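Long-range contact in benzoate transport porin BenP (Acinetobacter baumannii AB307-0294, PDB 5DL8), which is an outer-membrane beta-barrel of the OprD porin family that probably lets small molecules, perhaps benzoate among them, cross the membrane: residues R37-D42 and N392-D397. Numbering follows the deposited sequence.
Sequences RDFDND and NDFGED. With CA (calcium ion), chain G.
Two nitrogens of one guanidinium grip a single carboxylate oxygen, OE1 of Glu396, in a side-on salt bridge, while the other oxygen, Glu396 OE2, forms a salt bridge with Arg398 NE. Arg37 NH2 reaches Glu396 OE1 at 2.7 Å on the syn lone pair of that oxygen, while Arg37 NE, 2.9 Å from the same Glu396 OE1, comes from above the carboxylate plane. Both bonds are somewhat bent, and OE1 lies in the guanidinium plane. The arginine chain, anti at chi1 and bent at chi3 (-66°), crosses the Phe394 ring on its way: CD sits almost over the ring centre, and the guanidinium lies nearly flat on that face, its plane 15° from the ring's, in an off-centre cation-pi contact. The ring over one face and the oxygen at the edge together hold the guanidinium's rotation. The Phe39 ring lies alongside that of Phe394 and oblique to it, Phe39 CD1 3.8 Å from Phe394 CB.

The backbones are zipped by the hydrogen-bonded antiparallel pair Asp38 and Gly395, Asp38 N to Gly395 O at 2.8 Å and a straighter return bond from Gly395 N to Asp38 O. Past the strand end, Asp40 N still reaches Asp393 O at 3.2 Å, and a water bridges this carbonyl to Asn41 N. On the face of Asp38, opposite the salt bridge, Asp38 OD1 binds calcium at 2.5 Å together with Phe39 O, four waters and Asp46, tying down the loop that follows. Asp393 serves a second calcium with Val388 and Gly391, and its OD1 also accepts a hydrogen bond from Val388 N. Asp40 OD2 and Asp393 OD2 are 4.2 Å apart, a repulsion that the calcium at Asp393 probably eases.

This is the seam that closes the porin barrel: strand 25-39, flanked by 47-65, pairs with the final strand 394-406, whose other neighbour, 377-388, sets Tyr386 and Ile384 against Phe394.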
ATOM      1  N   ARG A  37       5.594 -12.451 -14.110  1.00 29.70           N
ATOM      2  CA  ARG A  37       6.252 -11.346 -14.845  1.00 30.53           C
ATOM      3  C   ARG A  37       7.160 -11.897 -15.915  1.00 31.43           C
ATOM      4  O   ARG A  37       8.149 -12.522 -15.627  1.00 31.26           O
ATOM      5  CB  ARG A  37       7.026 -10.405 -13.881  1.00 30.06           C
ATOM      6  CG  ARG A  37       7.743  -9.211 -14.561  1.00 31.54           C
ATOM      7  CD  ARG A  37       8.260  -8.151 -13.567  1.00 32.21           C
ATOM      8  NE  ARG A  37       7.219  -7.475 -12.871  1.00 31.78           N
ATOM      9  CZ  ARG A  37       7.354  -6.411 -12.035  1.00 33.96           C
ATOM     10  NH1 ARG A  37       8.543  -5.880 -11.757  1.00 33.65           N
ATOM     11  NH2 ARG A  37       6.241  -5.865 -11.465  1.00 32.54           N
ATOM     12  N   ASP A  38       6.882 -11.532 -17.145  1.00 32.96           N
ATOM     13  CA  ASP A  38       7.584 -12.060 -18.308  1.00 34.73           C
ATOM     14  C   ASP A  38       8.329 -10.930 -19.008  1.00 35.66           C
ATOM     15  O   ASP A  38       7.706 -10.078 -19.687  1.00 36.17           O
ATOM     16  CB  ASP A  38       6.518 -12.666 -19.292  1.00 36.60           C
ATOM     17  CG  ASP A  38       7.125 -13.234 -20.591  1.00 39.76           C
ATOM     18  OD1 ASP A  38       8.210 -12.788 -21.011  1.00 39.91           O
ATOM     19  OD2 ASP A  38       6.490 -14.101 -21.241  1.00 42.88           O
ATOM     20  N   PHE A  39       9.656 -10.937 -18.904  1.00 35.54           N
ATOM     21  CA  PHE A  39      10.513 -10.035 -19.710  1.00 35.64           C
ATOM     22  C   PHE A  39      10.485 -10.307 -21.224  1.00 38.40           C
ATOM     23  O   PHE A  39      10.586 -11.393 -21.651  1.00 38.15           O
ATOM     24  CB  PHE A  39      11.911  -9.974 -19.099  1.00 34.37           C
ATOM     25  CG  PHE A  39      11.880  -9.514 -17.659  1.00 32.38           C
ATOM     26  CD1 PHE A  39      11.839  -8.139 -17.318  1.00 32.03           C
ATOM     27  CD2 PHE A  39      11.917 -10.384 -16.647  1.00 30.76           C
ATOM     28  CE1 PHE A  39      11.817  -7.725 -15.983  1.00 30.46           C
ATOM     29  CE2 PHE A  39      11.942  -9.986 -15.314  1.00 29.82           C
ATOM     30  CZ  PHE A  39      11.838  -8.652 -14.966  1.00 29.38           C
ATOM     31  N   ASP A  40      10.274  -9.262 -22.039  1.00 41.43           N
ATOM     32  CA  ASP A  40      10.401  -9.368 -23.483  1.00 43.42           C
ATOM     33  C   ASP A  40      11.793  -9.923 -23.913  1.00 45.93           C
ATOM     34  O   ASP A  40      11.920 -10.778 -24.798  1.00 45.98           O
ATOM     35  CB  ASP A  40      10.180  -8.010 -24.129  1.00 45.02           C
ATOM     36  CG  ASP A  40       8.741  -7.545 -24.062  1.00 44.85           C
ATOM     37  OD1 ASP A  40       7.952  -7.909 -23.202  1.00 46.37           O
ATOM     38  OD2 ASP A  40       8.356  -6.762 -24.876  1.00 46.98           O
ATOM     39  N   ASN A  41      12.844  -9.408 -23.292  1.00 46.26           N
ATOM     40  CA  ASN A  41      14.196  -9.860 -23.593  1.00 48.38           C
ATOM     41  C   ASN A  41      14.465 -11.330 -23.066  1.00 50.23           C
ATOM     42  O   ASN A  41      14.390 -11.625 -21.807  1.00 50.29           O
ATOM     43  CB  ASN A  41      15.147  -8.825 -23.044  1.00 47.63           C
ATOM     44  CG  ASN A  41      16.615  -9.144 -23.245  1.00 50.03           C
ATOM     45  OD1 ASN A  41      17.025 -10.128 -23.840  1.00 50.71           O
ATOM     46  ND2 ASN A  41      17.431  -8.236 -22.742  1.00 50.65           N
ATOM     47  N   ASP A  42      14.759 -12.229 -24.032  1.00 52.61           N
ATOM     48  CA  ASP A  42      15.062 -13.681 -23.782  1.00 53.48           C
ATOM     49  C   ASP A  42      16.219 -13.903 -22.827  1.00 52.76           C
ATOM     50  O   ASP A  42      16.234 -14.940 -22.171  1.00 52.17           O
ATOM     51  CB  ASP A  42      15.395 -14.445 -25.095  1.00 57.27           C
ATOM     52  CG  ASP A  42      14.215 -14.580 -26.004  1.00 57.94           C
ATOM     53  OD1 ASP A  42      13.089 -14.566 -25.528  1.00 58.26           O
ATOM     54  OD2 ASP A  42      14.382 -14.713 -27.217  1.00 61.74           O
ATOM     55  N   ASN A 392      14.345  -2.745 -19.300  1.00 36.11           N
ATOM     56  CA  ASN A 392      13.736  -4.022 -19.565  1.00 36.30           C
ATOM     57  C   ASN A 392      12.238  -4.004 -19.675  1.00 35.10           C
ATOM     58  O   ASN A 392      11.575  -3.777 -18.662  1.00 32.33           O
ATOM     59  CB  ASN A 392      14.093  -4.880 -18.402  1.00 38.31           C
ATOM     60  CG  ASN A 392      15.606  -5.117 -18.323  1.00 41.01           C
ATOM     61  OD1 ASN A 392      16.322  -5.264 -19.329  1.00 40.48           O
ATOM     62  ND2 ASN A 392      16.072  -5.119 -17.110  1.00 40.68           N
ATOM     63  N   ASP A 393      11.727  -4.293 -20.885  1.00 35.19           N
ATOM     64  CA  ASP A 393      10.282  -4.307 -21.129  1.00 35.56           C
ATOM     65  C   ASP A 393       9.682  -5.564 -20.495  1.00 34.62           C
ATOM     66  O   ASP A 393      10.397  -6.554 -20.420  1.00 37.39           O
ATOM     67  CB  ASP A 393       9.948  -4.314 -22.591  1.00 36.38           C
ATOM     68  CG  ASP A 393      10.372  -3.083 -23.296  1.00 37.33           C
ATOM     69  OD1 ASP A 393      10.825  -2.131 -22.663  1.00 38.78           O
ATOM     70  OD2 ASP A 393      10.247  -3.038 -24.524  1.00 38.83           O
ATOM     71  N   PHE A 394       8.449  -5.511 -19.960  1.00 32.43           N
ATOM     72  CA  PHE A 394       7.788  -6.722 -19.529  1.00 32.97           C
ATOM     73  C   PHE A 394       6.230  -6.727 -19.595  1.00 31.87           C
ATOM     74  O   PHE A 394       5.564  -5.685 -19.668  1.00 30.29           O
ATOM     75  CB  PHE A 394       8.284  -7.078 -18.132  1.00 32.14           C
ATOM     76  CG  PHE A 394       7.767  -6.159 -17.045  1.00 32.31           C
ATOM     77  CD1 PHE A 394       6.477  -6.314 -16.530  1.00 31.77           C
ATOM     78  CD2 PHE A 394       8.586  -5.217 -16.496  1.00 32.23           C
ATOM     79  CE1 PHE A 394       6.005  -5.516 -15.515  1.00 32.92           C
ATOM     80  CE2 PHE A 394       8.126  -4.395 -15.476  1.00 33.25           C
ATOM     81  CZ  PHE A 394       6.826  -4.536 -14.985  1.00 32.50           C
ATOM     82  N   GLY A 395       5.688  -7.926 -19.565  1.00 32.01           N
ATOM     83  CA  GLY A 395       4.229  -8.181 -19.407  1.00 31.64           C
ATOM     84  C   GLY A 395       3.997  -9.054 -18.196  1.00 30.27           C
ATOM     85  O   GLY A 395       4.606 -10.090 -18.073  1.00 32.29           O
ATOM     86  N   GLU A 396       3.102  -8.629 -17.327  1.00 29.72           N
ATOM     87  CA  GLU A 396       2.791  -9.286 -16.104  1.00 28.73           C
ATOM     88  C   GLU A 396       1.318  -9.579 -16.011  1.00 29.00           C
ATOM     89  O   GLU A 396       0.496  -8.608 -16.124  1.00 27.45           O
ATOM     90  CB  GLU A 396       3.192  -8.479 -14.895  1.00 27.66           C
ATOM     91  CG  GLU A 396       2.912  -9.135 -13.551  1.00 29.12           C
ATOM     92  CD  GLU A 396       3.510  -8.380 -12.322  1.00 30.84           C
ATOM     93  OE1 GLU A 396       4.375  -7.525 -12.507  1.00 34.22           O
ATOM     94  OE2 GLU A 396       3.077  -8.556 -11.170  1.00 30.51           O
ATOM     95  N   ASP A 397       1.008 -10.875 -15.714  1.00 26.27           N
ATOM     96  CA  ASP A 397      -0.315 -11.333 -15.373  1.00 26.62           C
ATOM     97  C   ASP A 397      -0.452 -11.665 -13.892  1.00 25.38           C
ATOM     98  O   ASP A 397       0.398 -12.297 -13.287  1.00 24.60           O
ATOM     99  CB  ASP A 397      -0.689 -12.583 -16.207  1.00 28.76           C
ATOM    100  CG  ASP A 397      -0.596 -12.351 -17.659  1.00 30.02           C
ATOM    101  OD1 ASP A 397      -1.387 -11.647 -18.255  1.00 34.69           O
ATOM    102  OD2 ASP A 397       0.272 -12.873 -18.255  1.00 32.08           O
TER
HETATM  103 CA    CA G 405      10.407 -13.947 -21.049  1.00 43.22          CA
HETATM  104  O   HOH W   1       9.013 -14.908 -22.645  1.00 45.89           O
HETATM  105  O   HOH W   2      11.178 -13.655 -23.217  1.00 32.58           O
HETATM  106  O   HOH W   3      12.843  -7.305 -21.357  1.00 33.37           O
HETATM  107  O   HOH W   4      16.368  -5.389 -21.928  1.00 36.97           O
HETATM  108  O   HOH W   5      12.677 -13.361 -20.625  1.00 37.97           O
HETATM  109  O   HOH W   6      11.845 -15.982 -21.436  1.00 37.60           O